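Local coordinates for protein glycerol kinase, putative (Plasmodium falciparum, PDB 2W40) that probably phosphorylates glycerol with ATP to give sn-glycerol 3-phosphate, as expected of an FGGY-family kinase of the sugar kinase/Hsp70/actin superfamily, at residues I89-R93 and T169-F173; I157-V163 and I210-V215; R382-I388 and F423-N427; F390-E394 and K488-N493. All blocks are in the same frame, centred on the assembly; numbering follows the deposited sequence.

Interaction 1: I89-R93 and T169-F173; sequences IIWDR and TWLIF
Strand residues I89-D92, with R93 just beyond the strand end, run beside W170 and F173 of helix 167-176 at an angle of 30°, with the two short axes 10.4 Å apart. No hydrogen bond joins the segments. What joins them is an aromatic cluster of W91, W170 and F173, an example of a helix packed on one face of a two-stranded antiparallel sheet (88-92 with 162-166) in the N-terminal FGGY domain.

W91 sits in the middle. Its CG lies between the backbone N and the carbonyl carbon (chi1 60°), which turns the indole toward the helix, where W170 covers one of its faces and its NE1 edge points at F173. W170 comes edge-to-face over it: the planes stand at 64°, and CE3 of W170 rests 3.5 Å from CD2 of W91. W91 in turn offers its own edge to F173, with NE1 of the indole over the centre of the phenyl ring and 3.4 Å from F173 CZ. The same residue is therefore a face to one neighbour and an edge to the other, a T-shaped chain of three rings. T169 CG2 meets the far rim of the indole near its plane, at CH2.

At the start of the strand I89 presses CD1 on a face of W170, a CH-pi contact 3.7 Å from the centroid of the five-membered ring. The W170 ring is also tied at NE1 to the backbone O of P49, which should limit its rotation. At the other end, the carbonyl O of R93 approaches the F173 ring at its edge, 3.5 Å from CZ.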
# COMPACT_ATOMS: atom_id res chain seq x y z
N ILE C 89 26.61 -9.18 16.72
CA ILE C 89 26.64 -8.61 18.12
C ILE C 89 28.15 -8.45 18.44
O ILE C 89 28.98 -9.30 18.14
CB ILE C 89 25.95 -9.49 19.17
CG1 ILE C 89 24.50 -9.82 18.79
CG2 ILE C 89 25.96 -8.84 20.59
CD1 ILE C 89 24.19 -11.20 19.37
N ILE C 90 28.45 -7.34 19.09
CA ILE C 90 29.80 -7.07 19.65
C ILE C 90 29.56 -6.97 21.19
O ILE C 90 28.68 -6.19 21.69
CB ILE C 90 30.50 -5.82 19.08
CG1 ILE C 90 30.54 -5.91 17.55
CG2 ILE C 90 31.92 -5.61 19.67
CD1 ILE C 90 31.20 -4.72 16.81
N TRP C 91 30.30 -7.79 21.92
CA TRP C 91 30.13 -7.84 23.36
C TRP C 91 31.47 -7.81 24.11
O TRP C 91 32.51 -7.97 23.54
CB TRP C 91 29.35 -9.06 23.84
CG TRP C 91 29.88 -10.44 23.54
CD1 TRP C 91 30.61 -11.24 24.37
CD2 TRP C 91 29.63 -11.26 22.34
NE1 TRP C 91 30.89 -12.43 23.79
CE2 TRP C 91 30.28 -12.51 22.56
CE3 TRP C 91 28.98 -11.03 21.14
CZ2 TRP C 91 30.20 -13.55 21.61
CZ3 TRP C 91 28.90 -12.08 20.19
CH2 TRP C 91 29.50 -13.32 20.43
N ASP C 92 31.39 -7.52 25.41
CA ASP C 92 32.53 -7.53 26.30
C ASP C 92 32.94 -9.00 26.58
O ASP C 92 32.11 -9.79 27.05
CB ASP C 92 32.21 -6.85 27.63
CG ASP C 92 33.39 -6.91 28.58
OD1 ASP C 92 34.46 -6.43 28.24
OD2 ASP C 92 33.19 -7.36 29.71
N ARG C 93 34.20 -9.35 26.36
CA ARG C 93 34.68 -10.71 26.57
C ARG C 93 34.53 -11.23 28.00
O ARG C 93 34.08 -12.34 28.27
CB ARG C 93 36.14 -10.73 26.15
CG ARG C 93 36.85 -12.07 26.32
CD ARG C 93 38.14 -12.13 25.53
NE ARG C 93 39.00 -10.96 25.71
CZ ARG C 93 39.67 -10.70 26.81
NH1 ARG C 93 39.59 -11.52 27.87
NH2 ARG C 93 40.40 -9.63 26.87
N THR C 169 27.95 -17.77 17.44
CA THR C 169 29.01 -17.43 18.38
C THR C 169 28.45 -16.95 19.73
O THR C 169 28.95 -17.33 20.83
CB THR C 169 29.96 -16.42 17.75
OG1 THR C 169 30.41 -16.94 16.51
CG2 THR C 169 31.20 -16.16 18.70
N TRP C 170 27.40 -16.12 19.65
CA TRP C 170 26.74 -15.57 20.82
C TRP C 170 26.14 -16.76 21.69
O TRP C 170 26.31 -16.82 22.92
CB TRP C 170 25.70 -14.57 20.38
CG TRP C 170 24.84 -13.96 21.43
CD1 TRP C 170 23.47 -14.07 21.54
CD2 TRP C 170 25.26 -13.17 22.58
NE1 TRP C 170 23.01 -13.37 22.65
CE2 TRP C 170 24.08 -12.84 23.33
CE3 TRP C 170 26.52 -12.76 23.05
CZ2 TRP C 170 24.10 -12.04 24.48
CZ3 TRP C 170 26.56 -11.98 24.18
CH2 TRP C 170 25.36 -11.61 24.90
N LEU C 171 25.40 -17.62 21.04
CA LEU C 171 24.77 -18.73 21.75
C LEU C 171 25.80 -19.63 22.40
O LEU C 171 25.67 -20.02 23.54
CB LEU C 171 23.85 -19.49 20.78
CG LEU C 171 22.43 -19.07 20.61
CD1 LEU C 171 22.17 -17.57 20.59
CD2 LEU C 171 21.67 -19.88 19.54
N ILE C 172 26.85 -19.99 21.68
CA ILE C 172 27.86 -20.91 22.19
C ILE C 172 28.63 -20.24 23.35
O ILE C 172 28.83 -20.85 24.41
CB ILE C 172 28.85 -21.35 21.03
CG1 ILE C 172 28.11 -22.24 19.95
CG2 ILE C 172 30.12 -21.99 21.65
CD1 ILE C 172 29.02 -22.44 18.68
N PHE C 173 28.93 -18.95 23.20
CA PHE C 173 29.62 -18.20 24.25
C PHE C 173 28.81 -18.23 25.53
O PHE C 173 29.37 -18.50 26.61
CB PHE C 173 29.83 -16.79 23.76
CG PHE C 173 30.48 -15.89 24.72
CD1 PHE C 173 31.86 -15.74 24.69
CD2 PHE C 173 29.71 -15.29 25.74
CE1 PHE C 173 32.48 -14.92 25.64
CE2 PHE C 173 30.35 -14.38 26.67
CZ PHE C 173 31.71 -14.22 26.59

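Interaction 2: I157-V163 and I210-V215; sequences IDDGTAV and ITNMSV
I157, in the last turn of helix 151-158, meets the 210-215 loop first: its CG2 lies 4.2 Å from V215 CG2, and its carbonyl O rests against N212 CB. D158 follows with two polar links. Its OD1 accepts from T211 OG1 at 2.7 Å, the hydroxyl approaching from above the carboxylate plane. Its backbone O takes a long but nearly straight bond from N212 ND2, 3.3 Å with 169° at the hydrogen; the donor stands above the carbonyl plane, while the acceptor lies close to the plane of the amide. With CG anti to its backbone N (chi1 -175°), N212 extends that amide toward the helix end. A water bridges D158 O and T211 OG1.

D159 turns inward on its own chain, its OD1 accepting from T161 N in an Asx turn. G160, at positive phi, closes the helix in a Schellman motif, and a second water links its O, at 2.8 Å, to S214 OG. N212 OD1 makes a matching Asx turn with S214 N, so this one side chain both shapes its loop and binds the helix terminus. Beyond T161, A162 O touches V215 CG1 at 3.2 Å, and V163 CA makes a CH...O contact with V215 O.

The loop, arriving from helix 202-207, thus packs across the junction of helix 151-158 and strand 162-166, while I157 and I210 also lean on helix 140-149 and A162 and V163 on strand 88-92.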
# COMPACT_ATOMS: atom_id res chain seq x y z
N ILE C 157 37.63 -3.13 20.62
CA ILE C 157 38.23 -3.95 19.54
C ILE C 157 39.74 -3.71 19.52
O ILE C 157 40.53 -4.62 19.56
CB ILE C 157 37.60 -3.64 18.19
CG1 ILE C 157 36.14 -4.14 18.17
CG2 ILE C 157 38.38 -4.32 17.07
CD1 ILE C 157 35.31 -3.61 17.01
N ASP C 158 40.11 -2.42 19.58
CA ASP C 158 41.52 -2.10 19.61
C ASP C 158 42.29 -2.81 20.75
O ASP C 158 43.38 -3.35 20.51
CB ASP C 158 41.80 -0.61 19.67
CG ASP C 158 41.26 0.21 18.44
OD1 ASP C 158 40.77 -0.32 17.36
OD2 ASP C 158 41.28 1.48 18.59
N ASP C 159 41.77 -2.82 21.95
CA ASP C 159 42.42 -3.46 23.06
C ASP C 159 42.17 -4.94 23.29
O ASP C 159 42.62 -5.47 24.33
CB ASP C 159 42.26 -2.66 24.34
CG ASP C 159 40.91 -2.73 25.00
OD1 ASP C 159 40.08 -3.57 24.55
OD2 ASP C 159 40.69 -1.89 25.99
N GLY C 160 41.40 -5.55 22.39
CA GLY C 160 41.07 -6.97 22.47
C GLY C 160 40.15 -7.40 23.55
O GLY C 160 40.11 -8.60 23.91
N THR C 161 39.40 -6.50 24.11
CA THR C 161 38.45 -6.87 25.18
C THR C 161 36.99 -7.06 24.70
O THR C 161 36.05 -7.32 25.51
CB THR C 161 38.49 -5.81 26.33
OG1 THR C 161 38.07 -4.52 25.88
CG2 THR C 161 39.97 -5.71 26.88
N ALA C 162 36.79 -6.92 23.39
CA ALA C 162 35.50 -7.21 22.76
C ALA C 162 35.58 -8.57 22.02
O ALA C 162 36.65 -9.02 21.65
CB ALA C 162 35.09 -6.10 21.75
N VAL C 163 34.40 -9.16 21.79
CA VAL C 163 34.20 -10.30 20.88
C VAL C 163 33.22 -9.78 19.82
O VAL C 163 32.14 -9.16 20.18
CB VAL C 163 33.64 -11.52 21.64
CG1 VAL C 163 33.40 -12.68 20.66
CG2 VAL C 163 34.54 -11.99 22.72
N ILE C 210 38.86 -3.33 11.74
CA ILE C 210 39.04 -4.34 12.77
C ILE C 210 40.53 -4.45 12.98
O ILE C 210 41.18 -5.22 12.27
CB ILE C 210 38.41 -5.69 12.39
CG1 ILE C 210 36.90 -5.51 12.19
CG2 ILE C 210 38.79 -6.74 13.42
CD1 ILE C 210 36.24 -6.60 11.48
N THR C 211 41.05 -3.66 13.94
CA THR C 211 42.50 -3.50 14.09
C THR C 211 43.16 -4.60 14.87
O THR C 211 44.40 -4.71 14.90
CB THR C 211 42.80 -2.18 14.86
OG1 THR C 211 42.11 -2.26 16.11
CG2 THR C 211 42.33 -0.95 14.12
N ASN C 212 42.36 -5.45 15.53
CA ASN C 212 42.88 -6.51 16.39
C ASN C 212 42.05 -7.75 16.07
O ASN C 212 40.90 -7.85 16.42
CB ASN C 212 42.76 -6.09 17.84
CG ASN C 212 43.36 -7.03 18.77
OD1 ASN C 212 43.56 -8.20 18.43
ND2 ASN C 212 43.59 -6.57 20.02
N MET C 213 42.67 -8.64 15.32
CA MET C 213 41.95 -9.80 14.82
C MET C 213 41.64 -10.83 15.91
O MET C 213 40.94 -11.81 15.70
CB MET C 213 42.68 -10.39 13.59
CG MET C 213 42.48 -9.55 12.37
SD MET C 213 43.49 -10.08 11.03
CE MET C 213 42.51 -11.48 10.34
N SER C 214 42.23 -10.64 17.10
CA SER C 214 41.94 -11.51 18.20
C SER C 214 40.53 -11.51 18.70
O SER C 214 40.16 -12.40 19.45
CB SER C 214 42.91 -11.23 19.34
OG SER C 214 42.59 -10.22 20.18
N VAL C 215 39.76 -10.47 18.35
CA VAL C 215 38.35 -10.36 18.71
C VAL C 215 37.46 -11.29 17.93
O VAL C 215 36.31 -11.41 18.25
CB VAL C 215 37.86 -8.91 18.59
CG1 VAL C 215 38.78 -7.97 19.46
CG2 VAL C 215 37.75 -8.49 17.12
O HOH W 1 44.82 -2.59 17.93
O HOH W 2 41.30 -10.62 22.31

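Interaction 3: R382-I388 and F423-N427; sequences RALLEGI and FMQFN. With EDO (1,2-ethanediol), chain B.
F426 and E386 lie almost flat on one another, the carboxylate and ring planes only 13° apart, where helix 377-403 crosses helix 421-431 at -45°. This is helix-helix packing within the C-terminal FGGY domain, with the short axes 9.8 Å apart and two phenyl rings of the second helix filling the interface.

The two side chains run at about a right angle to each other even though their flat ends are stacked. E386 CG makes a CH-pi contact 3.9 Å from the F426 ring centroid, and CD comes 3.5 Å from CZ. R382, one turn earlier, holds the carboxylate in place: extended from CG to NE, it grips E386 OE2 side-on with NE at 2.8 Å and NH2 at 2.9 Å, OE2 lying in the guanidinium plane. The guanidinium itself stands nearly perpendicular to the F426 ring, 88° between planes, and NH2 meets CD1 obliquely. The salt bridge is buried, so the arginine probably stabilises the negative charge of the glutamate. The other oxygen, OE1, accepts from O1 of a bound 1,2-ethanediol, probably from the crystallisation liquor, and R382 NH1 has a further partner in the backbone O of C340.

F423 is presented differently. CG anti to the backbone N carries the ring toward the first helix, where its edge, not its face, does the touching: CE1 lies 3.4 Å from L385 O, and CZ reaches I388 CG2. One face of this ring is occupied from its own helix by N427, whose amide nitrogen ND2 sits over the ring centre while donating to F423 O at 2.9 Å.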
# COMPACT_ATOMS: atom_id res chain seq x y z
N ARG C 382 -1.99 -10.92 -1.76
CA ARG C 382 -1.63 -11.79 -2.90
C ARG C 382 -0.49 -11.22 -3.69
O ARG C 382 0.39 -11.95 -4.10
CB ARG C 382 -2.87 -12.07 -3.79
CG ARG C 382 -2.54 -12.96 -4.93
CD ARG C 382 -3.69 -13.32 -5.83
NE ARG C 382 -3.04 -14.02 -6.91
CZ ARG C 382 -3.07 -15.32 -7.16
NH1 ARG C 382 -3.94 -16.14 -6.55
NH2 ARG C 382 -2.27 -15.77 -8.10
N ALA C 383 -0.47 -9.90 -3.87
CA ALA C 383 0.52 -9.28 -4.76
C ALA C 383 1.91 -9.45 -4.05
O ALA C 383 2.95 -9.65 -4.66
CB ALA C 383 0.18 -7.71 -5.01
N LEU C 384 1.90 -9.28 -2.71
CA LEU C 384 3.20 -9.40 -1.94
C LEU C 384 3.74 -10.87 -2.18
O LEU C 384 4.92 -11.07 -2.52
CB LEU C 384 3.09 -9.08 -0.48
CG LEU C 384 4.40 -9.21 0.28
CD1 LEU C 384 4.67 -8.09 1.29
CD2 LEU C 384 4.55 -10.61 0.92
N LEU C 385 2.82 -11.83 -2.10
CA LEU C 385 3.17 -13.26 -2.25
C LEU C 385 3.64 -13.53 -3.65
O LEU C 385 4.69 -14.15 -3.89
CB LEU C 385 1.95 -14.08 -1.88
CG LEU C 385 1.63 -14.05 -0.38
CD1 LEU C 385 0.32 -14.88 -0.17
CD2 LEU C 385 2.76 -14.54 0.51
N GLU C 386 2.95 -12.95 -4.63
CA GLU C 386 3.40 -13.04 -6.00
C GLU C 386 4.78 -12.48 -6.18
O GLU C 386 5.58 -13.04 -6.93
CB GLU C 386 2.41 -12.44 -6.97
CG GLU C 386 1.01 -13.12 -7.07
CD GLU C 386 0.21 -12.65 -8.30
OE1 GLU C 386 0.64 -11.68 -9.03
OE2 GLU C 386 -0.89 -13.26 -8.55
N GLY C 387 5.02 -11.33 -5.57
CA GLY C 387 6.38 -10.73 -5.62
C GLY C 387 7.53 -11.62 -5.12
O GLY C 387 8.65 -11.50 -5.57
N ILE C 388 7.24 -12.55 -4.20
CA ILE C 388 8.22 -13.57 -3.81
C ILE C 388 8.61 -14.41 -5.01
O ILE C 388 9.80 -14.61 -5.30
CB ILE C 388 7.75 -14.39 -2.58
CG1 ILE C 388 7.36 -13.48 -1.37
CG2 ILE C 388 8.78 -15.52 -2.23
CD1 ILE C 388 6.72 -14.23 -0.21
N PHE C 423 -0.01 -20.90 -3.64
CA PHE C 423 1.30 -20.21 -3.67
C PHE C 423 2.38 -21.03 -4.35
O PHE C 423 3.08 -20.53 -5.30
CB PHE C 423 1.73 -19.91 -2.21
CG PHE C 423 3.05 -19.21 -2.10
CD1 PHE C 423 3.27 -17.96 -2.62
CD2 PHE C 423 4.12 -19.86 -1.49
CE1 PHE C 423 4.55 -17.29 -2.51
CE2 PHE C 423 5.36 -19.21 -1.41
CZ PHE C 423 5.56 -17.91 -1.88
N MET C 424 2.52 -22.30 -3.96
CA MET C 424 3.55 -23.15 -4.58
C MET C 424 3.26 -23.34 -6.08
O MET C 424 4.18 -23.39 -6.92
CB MET C 424 3.62 -24.45 -3.82
CG MET C 424 4.22 -24.35 -2.42
SD MET C 424 5.75 -23.21 -2.35
CE MET C 424 6.77 -24.32 -3.14
N GLN C 425 1.98 -23.44 -6.46
CA GLN C 425 1.63 -23.59 -7.87
C GLN C 425 2.07 -22.33 -8.67
O GLN C 425 2.63 -22.43 -9.72
CB GLN C 425 0.15 -23.88 -8.03
CG GLN C 425 -0.19 -24.16 -9.49
CD GLN C 425 0.52 -25.40 -10.06
OE1 GLN C 425 0.27 -26.50 -9.60
NE2 GLN C 425 1.33 -25.21 -11.04
N PHE C 426 1.81 -21.16 -8.08
CA PHE C 426 2.22 -19.88 -8.71
C PHE C 426 3.74 -19.81 -8.84
O PHE C 426 4.24 -19.39 -9.87
CB PHE C 426 1.70 -18.70 -7.92
CG PHE C 426 1.89 -17.41 -8.60
CD1 PHE C 426 1.04 -16.98 -9.58
CD2 PHE C 426 2.97 -16.58 -8.32
CE1 PHE C 426 1.20 -15.80 -10.22
CE2 PHE C 426 3.12 -15.40 -9.00
CZ PHE C 426 2.23 -15.01 -9.93
N ASN C 427 4.46 -20.23 -7.80
CA ASN C 427 5.93 -20.29 -7.89
C ASN C 427 6.39 -21.18 -9.03
O ASN C 427 7.20 -20.83 -9.86
CB ASN C 427 6.56 -20.78 -6.55
CG ASN C 427 6.74 -19.66 -5.53
OD1 ASN C 427 7.87 -19.23 -5.28
ND2 ASN C 427 5.64 -19.17 -4.96
C1 EDO B . 1.04 -10.30 -12.03
O1 EDO B . 0.78 -11.66 -11.63
C2 EDO B . -0.22 -9.44 -11.75
O2 EDO B . -1.35 -9.89 -12.57

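Interaction 4: F390-E394 and K488-N493; sequences FQLNE and KTSEWN. With EDO (1,2-ethanediol), chain B.
F390 and W492 carry the aromatic part of a near-orthogonal helix-helix packing that lays the C-terminal helix 482-500 on helix 377-403. Their ring planes are nearly parallel, 11° apart, but slid so far that the rings barely overlap, and the methylene groups take over. F390 CB stands over the indole, 3.3 Å from W492 CD2, while W492 CB stands over the phenyl ring, 3.8 Å from its centroid. The result is a pair of reciprocal CH-pi contacts. With W492 CG anti to its backbone N (chi1 167°), the indole reaches across to the first helix, and Q391 CG touches it at CZ2.

Apolar contacts continue along F390: the ring meets K488 CB and T489 CG2, at 4.1 Å from its CZ and CE1 respectively.

Among polar interactions, W492 NE1 donates to E394 OE2 at 2.9 Å. The acceptor lies in the indole plane but is met from above the carboxylate plane. OE2 also accepts from a water that bridges to N493 OD1, and the same oxygen forms a salt bridge with R359, so it is gripped from several quarters. A bound 1,2-ethanediol meets the F390 edge through O1, which accepts from K488 NZ at 2.8 Å.

The two helices cross at -96°. Around them, F390 and N393 also pack on helix 421-431, N393 OD1 is bonded to R485, and W492 also rests on strand 347-349.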
# COMPACT_ATOMS: atom_id res chain seq x y z
N PHE C 390 8.10 -13.82 -8.26
CA PHE C 390 8.85 -13.07 -9.28
C PHE C 390 10.32 -12.86 -8.96
O PHE C 390 11.16 -12.92 -9.86
CB PHE C 390 8.15 -11.73 -9.50
CG PHE C 390 6.85 -11.82 -10.26
CD1 PHE C 390 6.78 -12.37 -11.57
CD2 PHE C 390 5.67 -11.39 -9.67
CE1 PHE C 390 5.53 -12.42 -12.24
CE2 PHE C 390 4.47 -11.44 -10.35
CZ PHE C 390 4.41 -12.01 -11.61
N GLN C 391 10.61 -12.60 -7.69
CA GLN C 391 12.01 -12.46 -7.29
C GLN C 391 12.79 -13.81 -7.43
O GLN C 391 13.96 -13.85 -7.88
CB GLN C 391 12.06 -11.95 -5.83
CG GLN C 391 11.77 -10.43 -5.68
CD GLN C 391 11.82 -10.06 -4.25
OE1 GLN C 391 12.85 -9.64 -3.77
NE2 GLN C 391 10.71 -10.28 -3.51
N LEU C 392 12.12 -14.90 -7.04
CA LEU C 392 12.73 -16.20 -7.13
C LEU C 392 13.04 -16.54 -8.58
O LEU C 392 14.07 -17.11 -8.90
CB LEU C 392 11.81 -17.21 -6.44
CG LEU C 392 12.50 -18.57 -6.31
CD1 LEU C 392 13.82 -18.56 -5.49
CD2 LEU C 392 11.49 -19.61 -5.81
N ASN C 393 12.15 -16.16 -9.50
CA ASN C 393 12.37 -16.40 -10.92
C ASN C 393 13.62 -15.71 -11.44
O ASN C 393 14.41 -16.28 -12.20
CB ASN C 393 11.17 -15.91 -11.69
CG ASN C 393 11.31 -16.15 -13.17
OD1 ASN C 393 11.68 -17.26 -13.60
ND2 ASN C 393 10.94 -15.13 -13.99
N GLU C 394 13.81 -14.48 -10.97
CA GLU C 394 15.06 -13.78 -11.31
C GLU C 394 16.36 -14.50 -10.84
O GLU C 394 17.36 -14.60 -11.56
CB GLU C 394 15.05 -12.31 -10.82
CG GLU C 394 13.94 -11.54 -11.44
CD GLU C 394 14.03 -10.02 -11.23
OE1 GLU C 394 15.03 -9.50 -10.65
OE2 GLU C 394 13.06 -9.31 -11.68
N LYS C 488 2.93 -11.82 -17.44
CA LYS C 488 3.01 -11.53 -16.00
C LYS C 488 4.41 -11.01 -15.63
O LYS C 488 4.54 -10.12 -14.79
CB LYS C 488 2.68 -12.79 -15.20
CG LYS C 488 1.22 -13.06 -15.26
CD LYS C 488 0.78 -14.13 -14.25
CE LYS C 488 -0.72 -14.20 -14.08
NZ LYS C 488 -1.16 -13.03 -13.18
N THR C 489 5.44 -11.63 -16.18
CA THR C 489 6.85 -11.29 -15.84
C THR C 489 7.14 -9.93 -16.41
O THR C 489 7.86 -9.16 -15.82
CB THR C 489 7.84 -12.36 -16.19
OG1 THR C 489 7.90 -12.53 -17.56
CG2 THR C 489 7.44 -13.67 -15.62
N SER C 490 6.56 -9.61 -17.56
CA SER C 490 6.66 -8.20 -18.09
C SER C 490 6.01 -7.15 -17.14
O SER C 490 6.55 -6.03 -16.94
CB SER C 490 6.05 -8.15 -19.51
OG SER C 490 5.81 -6.78 -19.84
N GLU C 491 4.85 -7.47 -16.58
CA GLU C 491 4.19 -6.63 -15.67
C GLU C 491 5.07 -6.39 -14.43
O GLU C 491 5.18 -5.26 -13.96
CB GLU C 491 2.85 -7.15 -15.23
CG GLU C 491 1.85 -7.08 -16.39
CD GLU C 491 0.61 -7.97 -16.28
OE1 GLU C 491 0.37 -8.83 -15.33
OE2 GLU C 491 -0.18 -7.79 -17.26
N TRP C 492 5.64 -7.47 -13.88
CA TRP C 492 6.54 -7.36 -12.77
C TRP C 492 7.74 -6.47 -13.09
O TRP C 492 8.14 -5.52 -12.38
CB TRP C 492 7.01 -8.74 -12.43
CG TRP C 492 8.19 -8.77 -11.49
CD1 TRP C 492 9.48 -9.02 -11.84
CD2 TRP C 492 8.21 -8.44 -10.09
NE1 TRP C 492 10.30 -8.88 -10.76
CE2 TRP C 492 9.53 -8.60 -9.67
CE3 TRP C 492 7.24 -8.16 -9.15
CZ2 TRP C 492 9.95 -8.38 -8.35
CZ3 TRP C 492 7.65 -7.97 -7.83
CH2 TRP C 492 8.98 -8.12 -7.45
N ASN C 493 8.29 -6.76 -14.24
CA ASN C 493 9.52 -6.04 -14.70
C ASN C 493 9.29 -4.54 -14.83
O ASN C 493 10.11 -3.74 -14.42
CB ASN C 493 10.00 -6.57 -16.03
CG ASN C 493 10.75 -7.85 -15.96
OD1 ASN C 493 11.24 -8.24 -14.88
ND2 ASN C 493 10.82 -8.57 -17.13
C1 EDO B . 1.04 -10.30 -12.03
O1 EDO B . 0.78 -11.66 -11.63
C2 EDO B . -0.22 -9.44 -11.75
O2 EDO B . -1.35 -9.89 -12.57
O HOH W 3 11.92 -10.47 -13.82

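In the fold
The four contacts form two pairs on opposite sides of the chain's centre. Interactions 1 and 2, whose centres are 13 Å apart, share the small antiparallel sheet of strands 88-92 and 162-166 in the N-terminal FGGY domain, and their segments alternate along the chain. Interactions 3 and 4, 11 Å apart, both use helix 377-403, and a single 1,2-ethanediol touches both; F426 and F390 also pack together. The pairs follow in series, with centres about 38 to 45 Å apart and no direct touch. Each pair thus knits sequence-distant segments within its own half of a two-domain kinase, the second pair nearer the ADP-site residues such as G315.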